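Local coordinates for protein 2-oxoglutarate-dependent dioxygenase DAO (Oryza sativa subsp. indica, PDB 6KUN) that probably catalyses the 2-oxoglutarate-dependent oxidation of the auxin indole-3-acetic acid to inactive 2-oxoindole-3-acetic acid, with iron(II) as cofactor, at residues G32-V36 with V204-P208; L85-L91 with F153-N159; G169-D175 with N229-Q235; L179-D185 with R242-F248. All coordinates share one frame; numbering follows the deposited sequence.

Interaction 1 of 4, residues G32-V36 with V204-P208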
# COMPACT_ATOMS: atom_id res chain seq x y z
N GLY B 32 10.97 -14.77 -19.26
CA GLY B 32 10.24 -15.64 -18.35
C GLY B 32 9.54 -14.95 -17.21
O GLY B 32 9.10 -15.63 -16.28
N CYS B 33 9.39 -13.62 -17.28
CA CYS B 33 8.92 -12.82 -16.17
C CYS B 33 8.28 -11.56 -16.73
O CYS B 33 8.79 -10.99 -17.70
CB CYS B 33 10.04 -12.38 -15.21
SG CYS B 33 9.50 -11.42 -13.70
N PHE B 34 7.15 -11.17 -16.18
CA PHE B 34 6.47 -9.95 -16.59
C PHE B 34 5.51 -9.51 -15.49
O PHE B 34 5.11 -10.31 -14.63
CB PHE B 34 5.74 -10.13 -17.92
CG PHE B 34 4.68 -11.21 -17.95
CD1 PHE B 34 5.01 -12.53 -18.17
CD2 PHE B 34 3.33 -10.89 -17.83
CE1 PHE B 34 4.05 -13.52 -18.23
CE2 PHE B 34 2.34 -11.92 -17.89
CZ PHE B 34 2.72 -13.22 -18.09
N ARG B 35 5.16 -8.23 -15.53
CA ARG B 35 4.12 -7.68 -14.65
C ARG B 35 2.77 -7.71 -15.35
O ARG B 35 2.69 -7.59 -16.57
CB ARG B 35 4.44 -6.24 -14.26
CG ARG B 35 5.81 -6.02 -13.66
CD ARG B 35 5.86 -4.69 -12.88
NE ARG B 35 5.94 -4.92 -11.44
CZ ARG B 35 7.05 -4.77 -10.71
NH1 ARG B 35 8.20 -4.38 -11.26
NH2 ARG B 35 7.01 -5.01 -9.40
N VAL B 36 1.68 -7.89 -14.57
CA VAL B 36 0.33 -7.79 -15.12
C VAL B 36 -0.44 -6.67 -14.44
O VAL B 36 -0.52 -6.62 -13.20
CB VAL B 36 -0.50 -9.09 -15.04
CG1 VAL B 36 0.01 -10.11 -16.03
CG2 VAL B 36 -0.53 -9.65 -13.65
N VAL B 204 13.13 -6.91 -9.33
CA VAL B 204 11.75 -6.68 -9.74
C VAL B 204 11.18 -5.84 -8.60
O VAL B 204 10.65 -6.38 -7.61
CB VAL B 204 11.00 -8.01 -9.97
CG1 VAL B 204 9.64 -7.72 -10.54
CG2 VAL B 204 11.82 -8.88 -10.91
N ASP B 205 11.37 -4.54 -8.69
CA ASP B 205 10.92 -3.65 -7.64
C ASP B 205 9.40 -3.69 -7.55
O ASP B 205 8.72 -3.70 -8.59
CB ASP B 205 11.41 -2.22 -7.91
CG ASP B 205 12.90 -2.09 -7.70
OD1 ASP B 205 13.39 -2.59 -6.67
OD2 ASP B 205 13.59 -1.50 -8.56
N PRO B 206 8.84 -3.73 -6.35
CA PRO B 206 7.37 -3.81 -6.24
C PRO B 206 6.70 -2.61 -6.87
O PRO B 206 7.23 -1.49 -6.85
CB PRO B 206 7.13 -3.87 -4.72
CG PRO B 206 8.36 -3.29 -4.10
CD PRO B 206 9.50 -3.60 -5.03
N LEU B 207 5.53 -2.85 -7.46
CA LEU B 207 4.71 -1.79 -8.06
C LEU B 207 3.27 -2.00 -7.60
O LEU B 207 2.62 -2.96 -8.06
CB LEU B 207 4.81 -1.82 -9.57
CG LEU B 207 4.09 -0.76 -10.42
CD1 LEU B 207 2.58 -0.76 -10.21
CD2 LEU B 207 4.68 0.62 -10.14
N PRO B 208 2.72 -1.11 -6.76
CA PRO B 208 1.50 -1.46 -6.02
C PRO B 208 0.33 -1.80 -6.93
O PRO B 208 0.18 -1.26 -8.03
CB PRO B 208 1.20 -0.20 -5.19
CG PRO B 208 2.49 0.58 -5.17
CD PRO B 208 3.17 0.27 -6.47

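Interaction 2 of 4, residues L85-L91 with F153-N159. With AKG (2-oxoglutaric acid), chain G; IAC (1H-indol-3-ylacetic acid), chain H.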
# COMPACT_ATOMS: atom_id res chain seq x y z
N LEU B 85 14.27 -17.94 8.72
CA LEU B 85 13.56 -16.72 8.85
C LEU B 85 12.20 -16.78 8.10
O LEU B 85 11.47 -15.83 8.08
CB LEU B 85 14.40 -15.57 8.35
CG LEU B 85 15.74 -15.14 8.96
CD1 LEU B 85 16.18 -13.83 8.35
CD2 LEU B 85 15.74 -15.06 10.46
N TYR B 86 11.89 -17.93 7.51
CA TYR B 86 10.75 -18.11 6.63
C TYR B 86 9.64 -18.88 7.33
O TYR B 86 9.91 -19.88 7.99
CB TYR B 86 11.19 -18.84 5.36
CG TYR B 86 10.07 -19.22 4.41
CD1 TYR B 86 9.35 -18.25 3.72
CD2 TYR B 86 9.73 -20.55 4.20
CE1 TYR B 86 8.34 -18.59 2.86
CE2 TYR B 86 8.71 -20.89 3.32
CZ TYR B 86 8.02 -19.90 2.65
OH TYR B 86 7.01 -20.19 1.78
N GLU B 87 8.41 -18.37 7.22
CA GLU B 87 7.22 -19.09 7.66
C GLU B 87 6.13 -18.84 6.63
O GLU B 87 6.20 -17.88 5.85
CB GLU B 87 6.79 -18.68 9.07
CG GLU B 87 6.16 -17.31 9.19
CD GLU B 87 6.00 -16.87 10.65
OE1 GLU B 87 6.68 -15.90 11.05
OE2 GLU B 87 5.21 -17.50 11.41
N ALA B 88 5.13 -19.71 6.61
CA ALA B 88 4.17 -19.62 5.53
C ALA B 88 2.92 -20.40 5.86
O ALA B 88 2.88 -21.21 6.79
CB ALA B 88 4.77 -20.15 4.22
N PHE B 89 1.88 -20.10 5.08
CA PHE B 89 0.63 -20.86 5.02
C PHE B 89 0.47 -21.29 3.58
O PHE B 89 0.51 -20.44 2.68
CB PHE B 89 -0.60 -20.01 5.41
CG PHE B 89 -0.63 -19.58 6.85
CD1 PHE B 89 0.09 -18.48 7.28
CD2 PHE B 89 -1.47 -20.24 7.75
CE1 PHE B 89 0.01 -18.05 8.61
CE2 PHE B 89 -1.55 -19.83 9.07
CZ PHE B 89 -0.83 -18.74 9.51
N GLY B 90 0.31 -22.59 3.36
CA GLY B 90 0.13 -23.13 2.02
C GLY B 90 -1.15 -23.92 1.90
O GLY B 90 -1.59 -24.58 2.86
N LEU B 91 -1.72 -23.89 0.71
CA LEU B 91 -3.00 -24.51 0.38
C LEU B 91 -2.87 -25.22 -0.95
O LEU B 91 -2.67 -24.58 -1.98
CB LEU B 91 -4.11 -23.48 0.33
CG LEU B 91 -5.55 -23.95 0.15
CD1 LEU B 91 -6.39 -22.67 -0.13
CD2 LEU B 91 -5.81 -24.97 -0.90
N PHE B 153 -1.48 -22.35 -3.41
CA PHE B 153 -1.62 -20.98 -2.95
C PHE B 153 -0.73 -20.86 -1.73
O PHE B 153 -0.80 -21.71 -0.84
CB PHE B 153 -3.08 -20.66 -2.60
CG PHE B 153 -3.30 -19.24 -2.09
CD1 PHE B 153 -3.15 -18.15 -2.92
CD2 PHE B 153 -3.69 -19.02 -0.78
CE1 PHE B 153 -3.37 -16.86 -2.46
CE2 PHE B 153 -3.91 -17.74 -0.33
CZ PHE B 153 -3.75 -16.67 -1.14
N ARG B 154 0.13 -19.85 -1.70
CA ARG B 154 1.03 -19.68 -0.56
C ARG B 154 1.02 -18.24 -0.05
O ARG B 154 0.99 -17.28 -0.83
CB ARG B 154 2.44 -20.07 -0.93
CG ARG B 154 3.23 -20.78 0.11
CD ARG B 154 4.67 -20.99 -0.40
NE ARG B 154 4.88 -22.25 -1.12
CZ ARG B 154 5.96 -22.52 -1.86
NH1 ARG B 154 6.92 -21.61 -1.99
NH2 ARG B 154 6.06 -23.69 -2.48
N MET B 155 0.98 -18.10 1.26
CA MET B 155 1.17 -16.83 1.96
C MET B 155 2.48 -16.96 2.70
O MET B 155 2.69 -17.96 3.41
CB MET B 155 -0.00 -16.54 2.89
CG MET B 155 -1.31 -16.28 2.15
SD MET B 155 -2.79 -16.24 3.23
CE MET B 155 -2.85 -17.93 3.89
N ASN B 156 3.38 -16.00 2.49
CA ASN B 156 4.74 -16.12 2.99
C ASN B 156 5.11 -14.94 3.89
O ASN B 156 4.71 -13.80 3.64
CB ASN B 156 5.81 -16.18 1.86
CG ASN B 156 5.44 -17.12 0.71
OD1 ASN B 156 5.36 -18.32 0.88
ND2 ASN B 156 5.24 -16.54 -0.48
N ARG B 157 5.97 -15.20 4.87
CA ARG B 157 6.60 -14.13 5.64
C ARG B 157 8.06 -14.47 5.87
O ARG B 157 8.39 -15.56 6.34
CB ARG B 157 5.90 -13.93 6.98
CG ARG B 157 6.38 -12.74 7.74
CD ARG B 157 5.47 -12.43 8.90
NE ARG B 157 5.82 -13.17 10.10
CZ ARG B 157 5.58 -12.73 11.34
NH1 ARG B 157 5.00 -11.56 11.52
NH2 ARG B 157 5.93 -13.47 12.38
N TYR B 158 8.93 -13.53 5.52
CA TYR B 158 10.37 -13.63 5.79
C TYR B 158 10.68 -12.66 6.92
O TYR B 158 10.47 -11.45 6.78
CB TYR B 158 11.21 -13.35 4.53
CG TYR B 158 10.81 -14.22 3.33
CD1 TYR B 158 9.66 -13.94 2.61
CD2 TYR B 158 11.58 -15.31 2.94
CE1 TYR B 158 9.27 -14.72 1.55
CE2 TYR B 158 11.20 -16.10 1.88
CZ TYR B 158 10.04 -15.80 1.18
OH TYR B 158 9.65 -16.57 0.11
N ASN B 159 11.13 -13.18 8.05
CA ASN B 159 11.30 -12.38 9.26
C ASN B 159 12.70 -11.78 9.29
O ASN B 159 13.60 -12.22 10.01
CB ASN B 159 11.02 -13.23 10.48
CG ASN B 159 9.56 -13.60 10.57
OD1 ASN B 159 8.71 -12.71 10.60
ND2 ASN B 159 9.27 -14.89 10.56
C1 AKG G . 8.96 -17.79 -5.44
O1 AKG G . 8.05 -17.03 -5.85
O2 AKG G . 8.97 -19.01 -5.70
C2 AKG G . 10.04 -17.22 -4.64
O5 AKG G . 11.19 -17.31 -5.02
C3 AKG G . 9.72 -16.54 -3.33
C4 AKG G . 8.47 -15.67 -3.51
C5 AKG G . 8.17 -14.97 -2.21
O3 AKG G . 8.28 -13.72 -2.17
O4 AKG G . 7.81 -15.65 -1.22
C IAC H . 10.63 -28.22 -5.89
C1 IAC H . 10.04 -28.28 -4.68
C2 IAC H . 10.81 -28.19 -3.49
C3 IAC H . 12.17 -28.04 -3.57
C4 IAC H . 12.77 -27.96 -4.82
C5 IAC H . 12.01 -28.08 -5.95
C7 IAC H . 8.72 -28.43 -4.88
C8 IAC H . 8.47 -28.47 -6.24
C17 IAC H . 7.53 -28.57 -3.93
C18 IAC H . 7.03 -27.23 -3.40
N IAC H . 9.67 -28.34 -6.86
O2 IAC H . 6.61 -27.18 -2.22
O3 IAC H . 7.02 -26.21 -4.14

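Interaction 3 of 4, residues G169-D175 with N229-Q235. With AKG (2-oxoglutaric acid), chain G.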
# COMPACT_ATOMS: atom_id res chain seq x y z
N GLY B 169 17.38 -13.64 0.87
CA GLY B 169 16.17 -14.11 1.52
C GLY B 169 15.75 -15.50 1.04
O GLY B 169 15.24 -16.31 1.82
N VAL B 170 15.92 -15.77 -0.25
CA VAL B 170 15.71 -17.10 -0.81
C VAL B 170 16.74 -17.27 -1.92
O VAL B 170 16.99 -16.32 -2.68
CB VAL B 170 14.26 -17.35 -1.33
CG1 VAL B 170 13.35 -16.13 -1.17
CG2 VAL B 170 14.23 -17.87 -2.78
N GLN B 171 17.36 -18.47 -1.99
CA GLN B 171 18.43 -18.75 -2.92
C GLN B 171 17.90 -18.90 -4.36
O GLN B 171 16.69 -18.96 -4.60
CB GLN B 171 19.15 -20.06 -2.57
CG GLN B 171 19.19 -20.48 -1.11
CD GLN B 171 19.26 -22.01 -0.95
OE1 GLN B 171 19.19 -22.75 -1.94
NE2 GLN B 171 19.37 -22.48 0.29
N VAL B 172 18.83 -19.04 -5.32
CA VAL B 172 18.47 -19.01 -6.74
C VAL B 172 17.81 -20.33 -7.16
O VAL B 172 18.43 -21.39 -7.07
CB VAL B 172 19.69 -18.73 -7.62
CG1 VAL B 172 19.20 -18.71 -9.08
CG2 VAL B 172 20.37 -17.43 -7.26
N HIS B 173 16.63 -20.23 -7.75
CA HIS B 173 15.93 -21.41 -8.20
C HIS B 173 14.93 -21.01 -9.27
O HIS B 173 14.66 -19.82 -9.49
CB HIS B 173 15.19 -22.07 -7.04
CG HIS B 173 14.09 -21.21 -6.50
ND1 HIS B 173 14.33 -19.98 -5.91
CD2 HIS B 173 12.75 -21.35 -6.51
CE1 HIS B 173 13.18 -19.44 -5.54
NE2 HIS B 173 12.21 -20.25 -5.90
N THR B 174 14.36 -22.02 -9.90
CA THR B 174 13.20 -21.87 -10.76
C THR B 174 12.03 -22.49 -10.01
O THR B 174 12.23 -23.35 -9.17
CB THR B 174 13.36 -22.55 -12.13
OG1 THR B 174 13.64 -23.95 -11.94
CG2 THR B 174 14.46 -21.88 -12.97
N ASP B 175 10.82 -22.08 -10.35
CA ASP B 175 9.64 -22.81 -9.93
C ASP B 175 9.52 -24.06 -10.80
O ASP B 175 9.71 -23.99 -12.01
CB ASP B 175 8.38 -21.96 -10.10
CG ASP B 175 8.41 -20.70 -9.26
OD1 ASP B 175 9.16 -20.64 -8.27
OD2 ASP B 175 7.66 -19.77 -9.59
N ASN B 229 12.02 -20.62 -18.43
CA ASN B 229 11.84 -20.85 -17.00
C ASN B 229 12.85 -19.98 -16.25
O ASN B 229 14.06 -20.23 -16.29
CB ASN B 229 11.97 -22.32 -16.65
CG ASN B 229 13.18 -22.97 -17.23
OD1 ASN B 229 13.64 -22.62 -18.34
ND2 ASN B 229 13.71 -23.95 -16.52
N VAL B 230 12.35 -18.94 -15.59
CA VAL B 230 13.20 -17.85 -15.14
C VAL B 230 13.84 -18.21 -13.80
O VAL B 230 13.19 -18.70 -12.89
CB VAL B 230 12.37 -16.55 -15.05
CG1 VAL B 230 11.14 -16.68 -14.08
CG2 VAL B 230 13.26 -15.41 -14.63
N LYS B 231 15.15 -17.98 -13.70
CA LYS B 231 15.83 -18.12 -12.43
C LYS B 231 15.58 -16.86 -11.62
O LYS B 231 15.66 -15.75 -12.16
CB LYS B 231 17.32 -18.37 -12.59
CG LYS B 231 17.67 -19.66 -13.31
CD LYS B 231 19.19 -19.84 -13.33
CE LYS B 231 19.61 -21.18 -13.95
NZ LYS B 231 21.09 -21.32 -14.00
N HIS B 232 15.27 -17.06 -10.33
CA HIS B 232 14.98 -15.94 -9.46
C HIS B 232 15.44 -16.22 -8.04
O HIS B 232 15.64 -17.37 -7.63
CB HIS B 232 13.49 -15.53 -9.47
CG HIS B 232 12.55 -16.62 -9.03
ND1 HIS B 232 12.17 -17.65 -9.86
CD2 HIS B 232 11.88 -16.80 -7.87
CE1 HIS B 232 11.33 -18.44 -9.22
NE2 HIS B 232 11.13 -17.95 -8.02
N ARG B 233 15.60 -15.13 -7.31
CA ARG B 233 15.99 -15.17 -5.91
C ARG B 233 15.37 -13.96 -5.22
O ARG B 233 14.73 -13.11 -5.85
CB ARG B 233 17.51 -15.19 -5.77
CG ARG B 233 18.14 -13.85 -6.10
CD ARG B 233 19.64 -13.94 -6.29
NE ARG B 233 20.19 -12.61 -6.60
CZ ARG B 233 21.49 -12.35 -6.71
NH1 ARG B 233 22.38 -13.32 -6.54
NH2 ARG B 233 21.90 -11.11 -6.99
N VAL B 234 15.59 -13.86 -3.92
CA VAL B 234 15.12 -12.72 -3.15
C VAL B 234 16.22 -12.27 -2.20
O VAL B 234 16.55 -12.99 -1.25
CB VAL B 234 13.85 -13.06 -2.35
CG1 VAL B 234 13.48 -11.88 -1.45
CG2 VAL B 234 12.71 -13.37 -3.30
N GLN B 235 16.80 -11.09 -2.46
CA GLN B 235 17.73 -10.49 -1.52
C GLN B 235 16.97 -9.80 -0.39
O GLN B 235 15.93 -9.17 -0.62
CB GLN B 235 18.60 -9.43 -2.20
CG GLN B 235 19.76 -9.96 -2.98
CD GLN B 235 20.60 -8.82 -3.53
OE1 GLN B 235 20.47 -7.67 -3.10
NE2 GLN B 235 21.47 -9.13 -4.48
C1 AKG G . 8.96 -17.79 -5.44
O1 AKG G . 8.05 -17.03 -5.85
O2 AKG G . 8.97 -19.01 -5.70
C2 AKG G . 10.04 -17.22 -4.64
O5 AKG G . 11.19 -17.31 -5.02
C3 AKG G . 9.72 -16.54 -3.33
C4 AKG G . 8.47 -15.67 -3.51
C5 AKG G . 8.17 -14.97 -2.21
O3 AKG G . 8.28 -13.72 -2.17
O4 AKG G . 7.81 -15.65 -1.22
O HOH W 1 10.82 -19.91 -12.56

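Interaction 4 of 4, residues L179-D185 with R242-F248. With AKG (2-oxoglutaric acid), chain G.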
# COMPACT_ATOMS: atom_id res chain seq x y z
N LEU B 179 3.29 -21.76 -14.33
CA LEU B 179 3.29 -20.31 -14.17
C LEU B 179 3.03 -19.99 -12.71
O LEU B 179 2.30 -20.72 -12.04
CB LEU B 179 2.17 -19.62 -14.96
CG LEU B 179 2.28 -19.60 -16.47
CD1 LEU B 179 1.02 -19.01 -17.05
CD2 LEU B 179 3.51 -18.85 -16.90
N THR B 180 3.58 -18.87 -12.24
CA THR B 180 3.37 -18.40 -10.89
C THR B 180 2.96 -16.94 -10.91
O THR B 180 3.61 -16.14 -11.58
CB THR B 180 4.63 -18.56 -10.06
OG1 THR B 180 5.04 -19.93 -10.10
CG2 THR B 180 4.32 -18.18 -8.59
N VAL B 181 1.90 -16.59 -10.16
CA VAL B 181 1.49 -15.21 -10.01
C VAL B 181 1.82 -14.79 -8.58
O VAL B 181 1.35 -15.42 -7.64
CB VAL B 181 0.01 -14.97 -10.32
CG1 VAL B 181 -0.30 -13.47 -10.23
CG2 VAL B 181 -0.34 -15.47 -11.67
N LEU B 182 2.58 -13.71 -8.44
CA LEU B 182 3.08 -13.24 -7.15
C LEU B 182 2.53 -11.85 -6.86
O LEU B 182 2.47 -11.00 -7.75
CB LEU B 182 4.63 -13.18 -7.15
CG LEU B 182 5.46 -14.40 -7.54
CD1 LEU B 182 6.93 -13.97 -7.67
CD2 LEU B 182 5.32 -15.50 -6.52
N GLN B 183 2.21 -11.61 -5.59
CA GLN B 183 1.91 -10.28 -5.08
C GLN B 183 2.94 -9.94 -3.99
O GLN B 183 2.88 -10.47 -2.88
CB GLN B 183 0.50 -10.22 -4.50
CG GLN B 183 0.16 -8.92 -3.80
CD GLN B 183 -0.98 -8.18 -4.46
OE1 GLN B 183 -2.12 -8.24 -4.00
NE2 GLN B 183 -0.68 -7.47 -5.54
N GLU B 184 3.89 -9.08 -4.33
CA GLU B 184 5.03 -8.79 -3.46
C GLU B 184 4.66 -7.69 -2.48
O GLU B 184 3.72 -6.93 -2.68
CB GLU B 184 6.26 -8.39 -4.30
CG GLU B 184 7.57 -8.22 -3.51
CD GLU B 184 8.76 -7.97 -4.43
OE1 GLU B 184 8.55 -7.88 -5.66
OE2 GLU B 184 9.90 -7.85 -3.94
N ASP B 185 5.40 -7.63 -1.39
CA ASP B 185 5.22 -6.57 -0.40
C ASP B 185 5.53 -5.24 -1.04
O ASP B 185 6.62 -5.06 -1.57
CB ASP B 185 6.14 -6.82 0.78
CG ASP B 185 5.64 -6.18 2.03
OD1 ASP B 185 5.03 -5.08 1.93
OD2 ASP B 185 5.83 -6.79 3.11
N ARG B 242 9.17 -9.22 5.23
CA ARG B 242 8.61 -9.15 3.89
C ARG B 242 7.49 -10.18 3.72
O ARG B 242 7.71 -11.38 3.90
CB ARG B 242 9.69 -9.37 2.83
CG ARG B 242 9.16 -9.59 1.43
CD ARG B 242 10.29 -9.72 0.42
NE ARG B 242 9.80 -10.00 -0.92
CZ ARG B 242 9.34 -11.19 -1.31
NH1 ARG B 242 9.32 -12.21 -0.46
NH2 ARG B 242 8.91 -11.36 -2.56
N VAL B 243 6.30 -9.70 3.38
CA VAL B 243 5.13 -10.56 3.23
C VAL B 243 4.75 -10.63 1.75
O VAL B 243 4.73 -9.61 1.03
CB VAL B 243 3.95 -10.09 4.09
CG1 VAL B 243 2.75 -10.89 3.77
CG2 VAL B 243 4.33 -10.25 5.57
N SER B 244 4.47 -11.84 1.30
CA SER B 244 4.11 -12.03 -0.09
C SER B 244 3.04 -13.09 -0.20
O SER B 244 2.81 -13.87 0.72
CB SER B 244 5.33 -12.42 -0.96
OG SER B 244 5.82 -13.69 -0.66
N ILE B 245 2.38 -13.08 -1.35
CA ILE B 245 1.33 -14.03 -1.68
C ILE B 245 1.64 -14.56 -3.07
O ILE B 245 1.99 -13.79 -3.99
CB ILE B 245 -0.04 -13.35 -1.63
CG1 ILE B 245 -0.23 -12.62 -0.31
CG2 ILE B 245 -1.13 -14.32 -1.80
CD1 ILE B 245 -1.38 -11.70 -0.32
N ALA B 246 1.49 -15.87 -3.24
CA ALA B 246 1.77 -16.48 -4.53
C ALA B 246 0.76 -17.56 -4.87
O ALA B 246 0.26 -18.27 -3.98
CB ALA B 246 3.19 -17.09 -4.58
N MET B 247 0.45 -17.67 -6.14
CA MET B 247 -0.39 -18.74 -6.66
C MET B 247 0.41 -19.47 -7.74
O MET B 247 0.86 -18.86 -8.72
CB MET B 247 -1.68 -18.18 -7.26
CG MET B 247 -2.60 -19.27 -7.80
SD MET B 247 -3.33 -20.36 -6.55
CE MET B 247 -4.68 -19.32 -6.01
N PHE B 248 0.63 -20.76 -7.53
CA PHE B 248 1.43 -21.61 -8.42
C PHE B 248 0.49 -22.50 -9.23
O PHE B 248 -0.21 -23.33 -8.67
CB PHE B 248 2.43 -22.46 -7.67
CG PHE B 248 3.34 -21.67 -6.77
CD1 PHE B 248 2.94 -21.30 -5.50
CD2 PHE B 248 4.61 -21.33 -7.19
CE1 PHE B 248 3.80 -20.61 -4.67
CE2 PHE B 248 5.47 -20.63 -6.34
CZ PHE B 248 5.05 -20.27 -5.08
C1 AKG G . 8.96 -17.79 -5.44
O1 AKG G . 8.05 -17.03 -5.85
O2 AKG G . 8.97 -19.01 -5.70
C2 AKG G . 10.04 -17.22 -4.64
O5 AKG G . 11.19 -17.31 -5.02
C3 AKG G . 9.72 -16.54 -3.33
C4 AKG G . 8.47 -15.67 -3.51
C5 AKG G . 8.17 -14.97 -2.21
O3 AKG G . 8.28 -13.72 -2.17
O4 AKG G . 7.81 -15.65 -1.22

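Interaction 1 of 4, residues G32-V36 with V204-P208
R35 reaches from the short strand 33-36 to the loop around D205, and nearly all of the contact is carried by its guanidinium group. The polar part is a grip on one backbone carbonyl. D205 O lies at the edge of the guanidinium, near its plane, and accepts a weak, bent hydrogen bond from NH1 of R35 at 2.8 Å. NH2 of R35 also points to this oxygen, but its modelled distance to D205 O, 2.3 Å, is too short to be taken at face value. A weak bond from R35 NE to the hydroxyl of S210 further limits rotation of the group, and the same hydroxyl is hydrogen-bonded to L207 O.

The apolar part is a clamp on the flat group. CB of L207 lies over one face, 3.8 Å from R35 NE and offset toward the rim, while CG1 of V204 lies over the opposite face, 3.7 Å from R35 NH1. A bend at chi3 of R35 (109°) turns the guanidinium into this slot. Farther along, C33 SG meets V204 CG2 loosely at 4.4 Å, and both side chains pack on V193.

An arginine side chain is thus held by a main-chain oxygen and two aliphatic carbons where the loop 204-208 crosses from strand 201-203 of the smaller sheet to strand 211-215 of the larger, the two sheets of a jelly-roll core.

Interaction 2 of 4, residues L85-L91 with F153-N159
Strands 86-91 and 153-158 pair antiparallel in the major sheet of the jelly roll, from Y86 opposite Y158 to L91 opposite F153, and the two faces of this ribbon have different chemistry. Y86 shares a face with N156, Y158 and R154, the last three of which line the ligand pockets. Y86 sends its hydroxyl to N156 OD1 at 2.7 Å, from above the carbonyl plane, which leaves N156 ND2 2.8 Å from 2-oxoglutarate O4 and hydrogen-bonded to S244. CD1 of Y86 lies over the face of the Y158 ring, 3.4 Å from Y158 CE2, the two rings oblique. Y158 OH is a donor to 2-oxoglutarate O4, though at a doubtfully short distance, and R154 NH2 lies 3.2 Å from O3 of indole-3-acetate.

On the other face, CB of F89 meets the methyl CE of M155 at 3.4 Å. E87 and R157 run side by side as a salt bridge: NE and NH2 of R157, at 3.0 and 2.9 Å, reach E87 OE1 from above the carboxylate plane, while N159 ND2 comes to OE1 on the anti side at 2.8 Å.

With OE2 of E87 held by K64 and Y76 as well, this buried carboxylate has partners at both oxygens and is probably ionised.

Interaction 3 of 4, residues G169-D175 with N229-Q235
H173 and H232 bring their NE2 atoms within 3.3 Å of each other without a hydrogen bond, the rings oblique and both nitrogens turned to 2-oxoglutarate. The ligand oxygen O2 takes weak hydrogen bonds from each: H173 NE2 to O2 measures 3.5 Å, and H232 NE2 to O2 3.3 Å. D175 OD1 lies 3.0 Å from the same O2 and 3.2 Å from H232 CE1, at the ring edge, with carboxylate and ring planes almost perpendicular; its OD2 is held by T180. The rotation of the H173 ring is restrained by ND1, which donates to Q171 O at 2.9 Å.

H173 and D175, two residues apart, with the distant H232, form the HxD...H facial triad of the 2-oxoglutarate oxygenases, predicted to bind iron(II). Its frame is a pair of irregular antiparallel strands. Backbone bonds join H173 with H232 in both directions, but the register slips by one residue between V170 and H173, and at the V170 end G169 and V170 both face V234 in a classic beta bulge. V170 CG1 presses on V234 CB at a tight 3.3 Å, with an eclipsed V170 chi1 of 1°. Near the other end, a water accepts from D175 N and donates to V230 O.

Interaction 4 of 4, residues L179-D185 with R242-F248
R242 leaves its strand fully stretched, with CG anti to the backbone N (chi1 168°) and no bend before NE, and E184 is equally extended from chi1 -173°; the guanidinium of R242 therefore comes alongside the middle of the E184 chain, the two side chains crossing at about a right angle. E184 CG lies 3.5 Å from R242 NH2, and the ion pair between E184 OE2 and R242 NE is long, at 3.7 Å. NH1 and NH2 of R242 both point edge-on to oxygen O3 of 2-oxoglutarate, although the place of O3 is less sure. S244 holds OG between its backbone N and carbonyl carbon, which directs the hydroxyl to the same carboxylate, 2.8 Å from 2-oxoglutarate O4; OG also pairs with N156.

Strand 242-248, which carries R242 and S244, pairs antiparallel with strand 179-183 in the middle of the major jelly-roll sheet, E184 following just after it. V181 pairs with M247 and Q183 with I245 through reciprocal backbone hydrogen bonds, and the side chains of these four look toward helices 43-57 and 111-138 or the neighbouring strands. Past the strand end, D185 replaces a backbone partner: its OD2 accepts from V243 N at 3.0 Å, nearly straight (173°), on the anti side of the carboxylate.

The pocket face continues with L182, whose CD2 is squeezed against A246 CB at 3.3 Å and also lies 3.2 Å from 2-oxoglutarate O1. Beyond it, T180 CG2 sits over one face of the F248 ring, 3.5 Å from F248 CE2, while T180 OG1 bonds D175. F248 turns its ring edge to oxygen O2 of the ligand.

Overall arrangement
Interactions 2 and 4 are the buried contacts. They lie side by side in the major sheet, where strand 153-158 bonds through its backbone to strand 242-248, and each has a regular ladder with a pocket face and a helix-covered face. Interaction 3, partly buried, belongs to the smaller sheet, has bulges in its ladder and carries the predicted metal ligands; D175 to T180 ties it to interaction 4. All three touch 2-oxoglutarate, interactions 2 and 4 mainly at the O3/O4 carboxylate and interaction 3 at the O2/O5 end. Interaction 1, also partly buried, with exposed D205 and L207 at its edge, has no ladder and touches no ligand: a single arginine meets a loop, beside E184 and D185 of interaction 4.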